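PDB 4QLX: nitroreductase family protein from Lactobacillus plantarum, which probably uses FMN and NADH to reduce the carbon-carbon double bond of 10-oxo-(11E)-octadecenoate, an enone step in the saturation of polyunsaturated fatty acids. Local coordinates for residues A[69-73]-A[84-90]; A[163-169]-A[192-198]. The contacts are given in a common frame with arbitrary orientation. Residue numbers count along the deposited sequence, not the author numbering.

Contact 1: residues A[69-73]-A[84-90]; sequences KAKFK and VDSASAI
Build this as a lysine amine bonded to carbonyls around a helix C-terminus in the alpha+beta nitroreductase fold: the last turn of helix 66-72 lies against the end of helix 81-86, where the chain turns into strand 89-96. CA of Lys69 and CA of Val84 approach to 6.8 Å. Lys69 extends (m, then t throughout) across Val84, and its NZ donates to Asp85 O at 2.9 Å and Ala87 O at 2.6 Å, with a weak bond to Val84 O at 3.0 Å. Ala87, first off the helix, is extended (-64/145). Ser88 O receives a water, 2.6 Å away, that also takes a weak bond from Lys69 NZ. Phe72 (chi1 t) puts CE2 3.8 Å from Val84 CG2, at the ring edge, and 3.9 Å from Ile90 CG2; Phe169 adjoins Phe72 and Ile90. One turn after Lys69, Lys73 packs CG 3.7 Å from Val84 CG1 and swings its amine to Asp85: NZ-OD1 2.6 Å, a salt bridge, while a second water links NZ (2.9 Å) to OD2 (2.7 Å).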
# COMPACT_ATOMS: atom_id res chain seq x y z
N LYS A 69 12.58 -22.11 -4.82
CA LYS A 69 13.08 -21.43 -3.63
C LYS A 69 14.60 -21.39 -3.62
O LYS A 69 15.20 -20.37 -3.32
CB LYS A 69 12.57 -22.09 -2.36
CG LYS A 69 11.11 -21.85 -2.06
CD LYS A 69 10.72 -22.35 -0.68
CE LYS A 69 9.22 -22.18 -0.42
NZ LYS A 69 8.85 -22.63 0.96
N ALA A 70 15.22 -22.51 -3.97
CA ALA A 70 16.68 -22.60 -3.98
C ALA A 70 17.27 -21.64 -4.99
O ALA A 70 18.30 -21.01 -4.75
CB ALA A 70 17.13 -24.04 -4.27
N LYS A 71 16.59 -21.52 -6.13
CA LYS A 71 17.00 -20.58 -7.17
C LYS A 71 16.76 -19.13 -6.73
O LYS A 71 17.59 -18.26 -6.95
CB LYS A 71 16.25 -20.87 -8.47
CG LYS A 71 16.41 -19.82 -9.53
CD LYS A 71 17.85 -19.72 -10.02
CE LYS A 71 17.88 -19.20 -11.45
NZ LYS A 71 19.26 -18.86 -11.90
N PHE A 72 15.60 -18.90 -6.12
CA PHE A 72 15.23 -17.58 -5.62
C PHE A 72 16.22 -17.11 -4.56
O PHE A 72 16.73 -15.99 -4.62
CB PHE A 72 13.81 -17.66 -5.05
CG PHE A 72 13.30 -16.39 -4.45
CD1 PHE A 72 13.16 -15.24 -5.21
CD2 PHE A 72 12.88 -16.36 -3.13
CE1 PHE A 72 12.66 -14.06 -4.66
CE2 PHE A 72 12.38 -15.18 -2.57
CZ PHE A 72 12.27 -14.04 -3.34
N LYS A 73 16.52 -17.98 -3.60
CA LYS A 73 17.42 -17.62 -2.50
C LYS A 73 18.79 -17.12 -2.94
O LYS A 73 19.48 -16.45 -2.18
CB LYS A 73 17.59 -18.80 -1.55
CG LYS A 73 16.37 -19.04 -0.71
CD LYS A 73 16.69 -19.80 0.55
CE LYS A 73 17.11 -21.22 0.26
NZ LYS A 73 17.08 -22.00 1.52
N VAL A 84 11.60 -17.43 3.41
CA VAL A 84 11.57 -18.12 2.13
C VAL A 84 11.43 -19.64 2.30
O VAL A 84 10.56 -20.25 1.68
CB VAL A 84 12.81 -17.83 1.30
CG1 VAL A 84 12.79 -18.66 0.03
CG2 VAL A 84 12.90 -16.35 0.98
N ASP A 85 12.25 -20.23 3.17
CA ASP A 85 12.15 -21.67 3.43
C ASP A 85 10.78 -22.10 3.95
O ASP A 85 10.22 -23.08 3.46
CB ASP A 85 13.22 -22.12 4.43
CG ASP A 85 14.61 -22.08 3.85
OD1 ASP A 85 14.74 -22.05 2.60
OD2 ASP A 85 15.59 -22.08 4.63
N SER A 86 10.22 -21.39 4.93
CA SER A 86 8.99 -21.88 5.56
C SER A 86 7.70 -21.44 4.88
O SER A 86 6.65 -22.05 5.09
CB SER A 86 8.93 -21.47 7.04
OG SER A 86 8.95 -20.06 7.21
N ALA A 87 7.75 -20.39 4.06
CA ALA A 87 6.53 -19.87 3.45
C ALA A 87 5.87 -20.87 2.50
O ALA A 87 6.56 -21.64 1.83
CB ALA A 87 6.81 -18.57 2.71
N SER A 88 4.54 -20.86 2.47
CA SER A 88 3.80 -21.64 1.48
C SER A 88 4.16 -21.14 0.08
O SER A 88 4.40 -21.93 -0.83
CB SER A 88 2.29 -21.54 1.70
OG SER A 88 1.91 -21.98 3.00
N ALA A 89 4.21 -19.82 -0.08
CA ALA A 89 4.62 -19.23 -1.35
C ALA A 89 5.20 -17.85 -1.11
O ALA A 89 4.81 -17.16 -0.17
CB ALA A 89 3.45 -19.16 -2.31
N ILE A 90 6.15 -17.46 -1.95
CA ILE A 90 6.63 -16.09 -1.95
C ILE A 90 6.14 -15.46 -3.25
O ILE A 90 6.23 -16.07 -4.32
CB ILE A 90 8.16 -15.99 -1.83
CG1 ILE A 90 8.64 -16.70 -0.56
CG2 ILE A 90 8.61 -14.53 -1.84
CD1 ILE A 90 9.01 -18.16 -0.79
O HOH W 1 6.22 -23.78 -0.46
O HOH W 2 18.24 -21.99 4.15

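Contact 2: residues A[163-169]-A[192-198]; sequences GYDANAF and MGIAIGK. With FMN (flavin mononucleotide), chain C.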
# COMPACT_ATOMS: atom_id res chain seq x y z
N GLY A 163 -7.15 -15.65 5.82
CA GLY A 163 -6.83 -16.47 6.98
C GLY A 163 -5.36 -16.82 7.12
O GLY A 163 -4.99 -17.60 7.98
N TYR A 164 -4.52 -16.21 6.28
CA TYR A 164 -3.09 -16.43 6.33
C TYR A 164 -2.37 -15.28 7.04
O TYR A 164 -2.99 -14.47 7.73
CB TYR A 164 -2.53 -16.61 4.92
CG TYR A 164 -3.16 -17.79 4.21
CD1 TYR A 164 -3.10 -19.06 4.78
CD2 TYR A 164 -3.83 -17.64 3.00
CE1 TYR A 164 -3.69 -20.15 4.16
CE2 TYR A 164 -4.42 -18.73 2.38
CZ TYR A 164 -4.34 -19.98 2.96
OH TYR A 164 -4.91 -21.07 2.36
N ASP A 165 -1.06 -15.23 6.87
CA ASP A 165 -0.25 -14.12 7.33
C ASP A 165 0.91 -13.97 6.39
O ASP A 165 1.06 -14.77 5.47
CB ASP A 165 0.22 -14.33 8.77
CG ASP A 165 -0.82 -13.90 9.78
OD1 ASP A 165 -1.06 -12.66 9.90
OD2 ASP A 165 -1.43 -14.78 10.42
N ALA A 166 1.74 -12.96 6.62
CA ALA A 166 2.69 -12.55 5.60
C ALA A 166 3.78 -11.62 6.09
O ALA A 166 3.63 -10.92 7.10
CB ALA A 166 1.92 -11.88 4.42
N ASN A 167 4.88 -11.60 5.35
CA ASN A 167 5.96 -10.67 5.60
C ASN A 167 6.39 -10.05 4.29
O ASN A 167 6.61 -10.76 3.31
CB ASN A 167 7.16 -11.37 6.27
CG ASN A 167 8.41 -10.50 6.30
OD1 ASN A 167 9.45 -10.87 5.74
ND2 ASN A 167 8.32 -9.34 6.94
N ALA A 168 6.48 -8.72 4.27
CA ALA A 168 7.06 -8.01 3.13
C ALA A 168 8.54 -7.87 3.39
O ALA A 168 8.95 -7.70 4.54
CB ALA A 168 6.38 -6.64 2.92
N PHE A 169 9.36 -8.01 2.35
CA PHE A 169 10.81 -7.90 2.55
C PHE A 169 11.55 -7.44 1.29
O PHE A 169 11.24 -7.87 0.19
CB PHE A 169 11.40 -9.23 3.04
CG PHE A 169 11.37 -10.34 2.02
CD1 PHE A 169 10.27 -11.18 1.94
CD2 PHE A 169 12.43 -10.54 1.16
CE1 PHE A 169 10.23 -12.20 1.01
CE2 PHE A 169 12.40 -11.56 0.22
CZ PHE A 169 11.29 -12.39 0.15
N MET A 192 10.04 -5.73 -3.95
CA MET A 192 9.91 -6.45 -2.69
C MET A 192 9.34 -7.86 -2.87
O MET A 192 8.62 -8.13 -3.82
CB MET A 192 9.02 -5.67 -1.70
CG MET A 192 7.55 -5.58 -2.12
SD MET A 192 6.43 -4.85 -0.89
CE MET A 192 6.76 -3.10 -1.12
N GLY A 193 9.67 -8.74 -1.93
CA GLY A 193 9.03 -10.04 -1.86
C GLY A 193 7.92 -10.02 -0.83
O GLY A 193 7.98 -9.28 0.16
N ILE A 194 6.89 -10.81 -1.07
CA ILE A 194 5.83 -11.03 -0.08
C ILE A 194 5.81 -12.51 0.26
O ILE A 194 5.39 -13.33 -0.56
CB ILE A 194 4.44 -10.60 -0.58
CG1 ILE A 194 4.41 -9.14 -1.08
CG2 ILE A 194 3.38 -10.83 0.49
CD1 ILE A 194 4.77 -8.10 -0.05
N ALA A 195 6.28 -12.88 1.46
CA ALA A 195 6.19 -14.27 1.89
C ALA A 195 4.82 -14.50 2.51
O ALA A 195 4.39 -13.71 3.33
CB ALA A 195 7.31 -14.60 2.90
N ILE A 196 4.16 -15.59 2.14
CA ILE A 196 2.81 -15.88 2.62
C ILE A 196 2.69 -17.31 3.17
O ILE A 196 3.27 -18.25 2.60
CB ILE A 196 1.76 -15.70 1.48
CG1 ILE A 196 1.86 -14.31 0.83
CG2 ILE A 196 0.34 -15.97 1.98
CD1 ILE A 196 0.80 -14.07 -0.28
N GLY A 197 1.95 -17.48 4.26
CA GLY A 197 1.60 -18.81 4.75
C GLY A 197 0.78 -18.73 6.02
O GLY A 197 0.33 -17.65 6.40
N LYS A 198 0.56 -19.88 6.67
CA LYS A 198 -0.07 -19.92 7.99
C LYS A 198 0.97 -19.68 9.06
O LYS A 198 2.04 -20.27 9.02
CB LYS A 198 -0.74 -21.28 8.27
CG LYS A 198 -2.15 -21.45 7.76
CD LYS A 198 -3.15 -20.71 8.63
CE LYS A 198 -3.13 -21.22 10.06
NZ LYS A 198 -4.18 -20.55 10.89
N1 FMN C . 11.42 -7.92 7.40
C2 FMN C . 12.47 -8.82 7.36
O2 FMN C . 12.58 -9.68 8.22
N3 FMN C . 13.41 -8.77 6.36
C4 FMN C . 13.30 -7.81 5.38
O4 FMN C . 14.13 -7.74 4.49
C4A FMN C . 12.26 -6.89 5.42
N5 FMN C . 12.16 -5.93 4.44
C5A FMN C . 11.13 -5.03 4.44
C6 FMN C . 11.09 -4.10 3.42
C7 FMN C . 10.07 -3.18 3.37
C7M FMN C . 10.00 -2.17 2.27
C8 FMN C . 9.09 -3.19 4.35
C8M FMN C . 8.00 -2.17 4.25
C9 FMN C . 9.13 -4.13 5.39
C9A FMN C . 10.16 -5.07 5.44
N10 FMN C . 10.27 -6.03 6.45
C10 FMN C . 11.31 -6.94 6.43
C1' FMN C . 9.27 -6.13 7.57
C2' FMN C . 9.48 -4.96 8.56
O2' FMN C . 10.62 -5.18 9.36
C3' FMN C . 8.26 -4.72 9.45
O3' FMN C . 7.20 -4.26 8.63
C4' FMN C . 8.48 -3.68 10.55
O4' FMN C . 9.47 -4.07 11.49
C5' FMN C . 7.17 -3.41 11.29
O5' FMN C . 6.66 -4.59 11.86
P FMN C . 5.20 -5.13 11.44
O1P FMN C . 4.98 -6.43 12.19
O2P FMN C . 5.15 -5.37 9.94
O3P FMN C . 4.13 -4.13 11.81
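Phe169, chi1 p, folds its ring back over the neighbouring strand: Gly193 CA sits 4.0 Å from the ring centroid, 19° off the normal, a CH-pi contact. A CB on Gly193 would lie 2.4 Å from Phe169 CZ, so glycine leaves the space the ring occupies. Ala195 CB follows at 4.2 Å from Phe169 CE1. On the opposite face, Ala168 CB meets Ile194 CD1 at 3.7 Å and Met192 SD at 4.2 Å, and helix 137-161 covers Ala166 and Ile194. The strands form an antiparallel ladder at 164°, the edge pair of the nitroreductase sheet within this chain. Asp165-Gly197, Asn167-Ala195 and Phe169-Gly193 are its hydrogen-bonded pairs, with N-O distances from 2.8 Å (Asp165 N to Gly197 O) to 3.1 Å (Gly197 N to Asp165 O). Strand 165-169 carries the flavin at its end: Ala168 O is 2.9 Å from FMN N10 and Phe169 CA 3.0 Å from N5. Asn167 OD1 accepts from Gln83. At the other end, Asp165 pairs with Arg160, and Tyr164 OH bonds to Glu38.

In the fold
Both contacts reach the same sheet: strand 89-96, entered in contact 1, lies beside strand 188-197 of contact 2, and Ala89 O is 2.9 Å from Ile196 N in a probable hydrogen bond. Ser88 and Ala89 both face Ile196 there, a classic beta bulge. Phe169 of contact 2 also touches Phe72 and Ile90 of contact 1. The centres of the two contacts are about 11 Å apart. Contact 1 is only partly buried, and lysine amines and waters do its polar work along a helix end; contact 2 is buried, with backbone pairing doing most of that work, and includes three residues of the FMN pocket, whereas Val84's side chain stays about 9 Å from the flavin.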